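Local coordinates for protein proline dehydrogenase (Deinococcus radiodurans, PDB 4H6Q) that oxidises L-proline to delta-1-pyrroline-5-carboxylate with FAD as cofactor, passing the electrons to a quinone in the first step of proline breakdown to glutamate, at residues Tyr96-Ser102 with Phe133-Glu139. Numbering follows the deposited sequence.
Sequences YVSIKLS and FICLDME. With FAD (flavin-adenine dinucleotide), chain C; TFB (tetrahydrofuran-2-carboxylic acid), chain D.
Lys100 and Asp137 meet where two neighbouring parallel strands of the beta8-alpha8 barrel, 96-99 and 133-136, run out into the active site. Lys100 NZ forms a salt bridge of 3.1 Å to Asp137 OD2, arriving on the anti side and 24° out of the carboxylate plane. The lysine chain is extended until a bend at its last torsion (chi4 58°) brings NZ to the bound tetrahydrofuran-2-carboxylic acid, to whose OXT it donates a hydrogen bond of 2.9 Å. Tyr280 OH is also hydrogen-bonded to OD2, while Arg189 NH2 makes a salt bridge to OD1, so both oxygens of this probable catalytic aspartate are gripped. Next door, Met138 O accepts a hydrogen bond from flavin N3 at 2.8 Å.

Behind the site, four backbone hydrogen bonds join the strands in register, ending with Asp137 N to Ile99 O at 2.9 Å. Ile99 CG1 packs on Leu136 CD2 on the helix side; inside the barrel Phe133 CD2 sits 3.4 Å over one face of the Tyr96 ring, near its rim, with the rings tilted by 34°. Glu139 lies against the Lys100 methylenes and helps to hold the turn that follows strand 96-99: its OE1 takes Ser102 N and its OE2 takes Ser102 OG, at 2.6 Å, both through syn lone pairs.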
# COMPACT_ATOMS: atom_id res chain seq x y z
N TYR A 96 -10.35 2.89 3.00
CA TYR A 96 -9.38 2.05 2.29
C TYR A 96 -8.05 2.47 2.89
O TYR A 96 -7.64 3.62 2.71
CB TYR A 96 -9.44 2.32 0.79
CG TYR A 96 -8.63 1.38 -0.06
CD1 TYR A 96 -9.28 0.57 -1.00
CD2 TYR A 96 -7.23 1.28 0.07
CE1 TYR A 96 -8.56 -0.28 -1.87
CE2 TYR A 96 -6.49 0.38 -0.75
CZ TYR A 96 -7.16 -0.37 -1.72
OH TYR A 96 -6.41 -1.18 -2.56
N VAL A 97 -7.42 1.57 3.65
CA VAL A 97 -6.25 1.91 4.46
C VAL A 97 -5.19 0.82 4.25
O VAL A 97 -5.52 -0.38 4.26
CB VAL A 97 -6.64 2.03 5.98
CG1 VAL A 97 -5.43 2.21 6.85
CG2 VAL A 97 -7.66 3.14 6.20
N SER A 98 -3.93 1.26 4.16
CA SER A 98 -2.78 0.36 4.12
C SER A 98 -2.05 0.41 5.42
O SER A 98 -1.77 1.51 5.93
CB SER A 98 -1.84 0.73 2.95
OG SER A 98 -2.48 0.51 1.68
N ILE A 99 -1.75 -0.77 5.95
CA ILE A 99 -0.97 -0.89 7.19
C ILE A 99 0.26 -1.72 6.93
O ILE A 99 0.27 -2.66 6.12
CB ILE A 99 -1.79 -1.49 8.36
CG1 ILE A 99 -2.23 -2.94 8.10
CG2 ILE A 99 -3.02 -0.57 8.65
CD1 ILE A 99 -2.95 -3.59 9.30
N LYS A 100 1.33 -1.39 7.69
CA LYS A 100 2.53 -2.23 7.79
C LYS A 100 2.39 -3.05 9.06
O LYS A 100 2.21 -2.50 10.16
CB LYS A 100 3.78 -1.33 7.91
CG LYS A 100 4.16 -0.77 6.53
CD LYS A 100 5.27 0.25 6.64
CE LYS A 100 5.75 0.69 5.26
NZ LYS A 100 4.71 1.29 4.39
N LEU A 101 2.44 -4.38 8.96
CA LEU A 101 2.20 -5.15 10.17
C LEU A 101 3.31 -4.95 11.25
O LEU A 101 3.09 -5.20 12.44
CB LEU A 101 1.98 -6.63 9.86
CG LEU A 101 0.61 -6.90 9.18
CD1 LEU A 101 0.58 -8.26 8.53
CD2 LEU A 101 -0.56 -6.71 10.15
N SER A 102 4.52 -4.51 10.83
CA SER A 102 5.54 -4.16 11.83
C SER A 102 5.17 -2.93 12.66
O SER A 102 5.79 -2.69 13.71
CB SER A 102 6.88 -3.89 11.14
OG SER A 102 6.88 -2.60 10.57
N PHE A 133 -11.79 -1.56 3.30
CA PHE A 133 -10.76 -2.46 2.82
C PHE A 133 -9.43 -2.13 3.49
O PHE A 133 -9.09 -0.92 3.60
CB PHE A 133 -10.63 -2.31 1.29
CG PHE A 133 -9.62 -3.23 0.66
CD1 PHE A 133 -9.98 -4.52 0.26
CD2 PHE A 133 -8.32 -2.80 0.44
CE1 PHE A 133 -9.04 -5.35 -0.37
CE2 PHE A 133 -7.39 -3.61 -0.17
CZ PHE A 133 -7.74 -4.89 -0.57
N ILE A 134 -8.66 -3.17 3.83
CA ILE A 134 -7.31 -2.96 4.38
C ILE A 134 -6.32 -3.69 3.50
O ILE A 134 -6.52 -4.88 3.20
CB ILE A 134 -7.21 -3.58 5.80
CG1 ILE A 134 -8.20 -2.92 6.79
CG2 ILE A 134 -5.77 -3.50 6.34
CD1 ILE A 134 -8.04 -1.36 6.91
N CYS A 135 -5.24 -2.99 3.11
CA CYS A 135 -4.12 -3.65 2.48
C CYS A 135 -2.98 -3.87 3.49
O CYS A 135 -2.60 -2.93 4.20
CB CYS A 135 -3.58 -2.82 1.29
SG CYS A 135 -2.15 -3.64 0.48
N LEU A 136 -2.46 -5.10 3.55
CA LEU A 136 -1.23 -5.41 4.30
C LEU A 136 -0.05 -5.12 3.37
O LEU A 136 0.24 -5.90 2.44
CB LEU A 136 -1.22 -6.89 4.72
CG LEU A 136 -2.53 -7.34 5.40
CD1 LEU A 136 -2.48 -8.83 5.67
CD2 LEU A 136 -2.84 -6.56 6.69
N ASP A 137 0.64 -3.98 3.61
CA ASP A 137 1.83 -3.63 2.81
C ASP A 137 2.90 -4.74 2.98
O ASP A 137 2.96 -5.44 4.01
CB ASP A 137 2.42 -2.32 3.32
CG ASP A 137 1.66 -1.09 2.89
OD1 ASP A 137 0.74 -1.15 2.04
OD2 ASP A 137 2.05 0.01 3.44
N MET A 138 3.73 -4.91 1.97
CA MET A 138 4.84 -5.85 2.10
C MET A 138 6.13 -5.15 2.49
O MET A 138 6.57 -4.20 1.82
CB MET A 138 5.03 -6.69 0.84
CG MET A 138 5.94 -7.93 1.08
SD MET A 138 5.23 -9.14 2.25
CE MET A 138 3.89 -9.83 1.32
N GLU A 139 6.74 -5.57 3.61
CA GLU A 139 7.96 -4.98 4.10
C GLU A 139 9.17 -5.77 3.59
O GLU A 139 9.11 -6.31 2.48
CB GLU A 139 7.87 -4.80 5.64
CG GLU A 139 6.64 -3.90 6.01
CD GLU A 139 6.54 -3.62 7.49
OE1 GLU A 139 5.81 -4.37 8.20
OE2 GLU A 139 7.22 -2.66 7.96
PA FAD C . 10.87 3.27 -10.87
O1A FAD C . 11.42 2.38 -11.98
O2A FAD C . 11.62 3.35 -9.61
O5B FAD C . 10.60 4.69 -11.27
C5B FAD C . 9.83 4.96 -12.43
C4B FAD C . 9.66 6.45 -12.69
O4B FAD C . 8.71 6.93 -11.78
C3B FAD C . 10.87 7.26 -12.42
O3B FAD C . 11.82 7.28 -13.48
C2B FAD C . 10.27 8.58 -12.13
O2B FAD C . 9.78 9.21 -13.30
C1B FAD C . 9.10 8.18 -11.28
N9A FAD C . 9.42 8.05 -9.86
C8A FAD C . 9.32 6.90 -9.08
N7A FAD C . 9.68 7.12 -7.82
C5A FAD C . 10.00 8.47 -7.73
C6A FAD C . 10.45 9.29 -6.71
N6A FAD C . 10.63 8.79 -5.38
N1A FAD C . 10.69 10.58 -6.98
C2A FAD C . 10.52 11.10 -8.22
N3A FAD C . 10.09 10.35 -9.25
C4A FAD C . 9.83 9.07 -9.01
N1 FAD C . 7.02 -1.46 -2.33
C2 FAD C . 7.10 -2.34 -1.30
O2 FAD C . 8.22 -2.99 -1.16
N3 FAD C . 6.06 -2.56 -0.43
C4 FAD C . 4.85 -1.89 -0.57
O4 FAD C . 3.84 -2.11 0.30
C4X FAD C . 4.71 -0.93 -1.67
N5 FAD C . 3.55 -0.24 -1.85
C5X FAD C . 3.48 0.62 -2.93
C6 FAD C . 2.29 1.34 -3.15
C7 FAD C . 2.19 2.21 -4.27
C7M FAD C . 0.90 2.99 -4.51
C8 FAD C . 3.30 2.33 -5.14
C8M FAD C . 3.23 3.23 -6.34
C9 FAD C . 4.49 1.64 -4.89
C9A FAD C . 4.58 0.78 -3.81
N10 FAD C . 5.77 0.07 -3.60
C10 FAD C . 5.85 -0.78 -2.53
C1' FAD C . 6.91 0.17 -4.51
C2' FAD C . 8.03 1.08 -4.11
O2' FAD C . 7.43 2.13 -3.36
C3' FAD C . 8.66 1.25 -5.51
O3' FAD C . 9.75 0.43 -5.79
C4' FAD C . 8.93 2.63 -5.98
O4' FAD C . 7.70 3.26 -5.95
C5' FAD C . 9.48 2.55 -7.40
O5' FAD C . 8.72 3.38 -8.22
P FAD C . 8.17 2.91 -9.63
O1P FAD C . 7.43 1.54 -9.74
O2P FAD C . 7.50 4.21 -10.17
O3P FAD C . 9.44 2.80 -10.62
OA TFB D . 5.28 0.89 1.00
CA TFB D . 6.19 1.80 0.39
C TFB D . 6.97 2.56 1.44
OB TFB D . 7.99 3.20 1.10
CB TFB D . 5.39 2.73 -0.41
CG TFB D . 4.07 2.68 0.21
CD TFB D . 3.95 1.38 0.92
OXT TFB D . 6.61 2.57 2.68
O HOH W 1 2.59 -5.92 6.64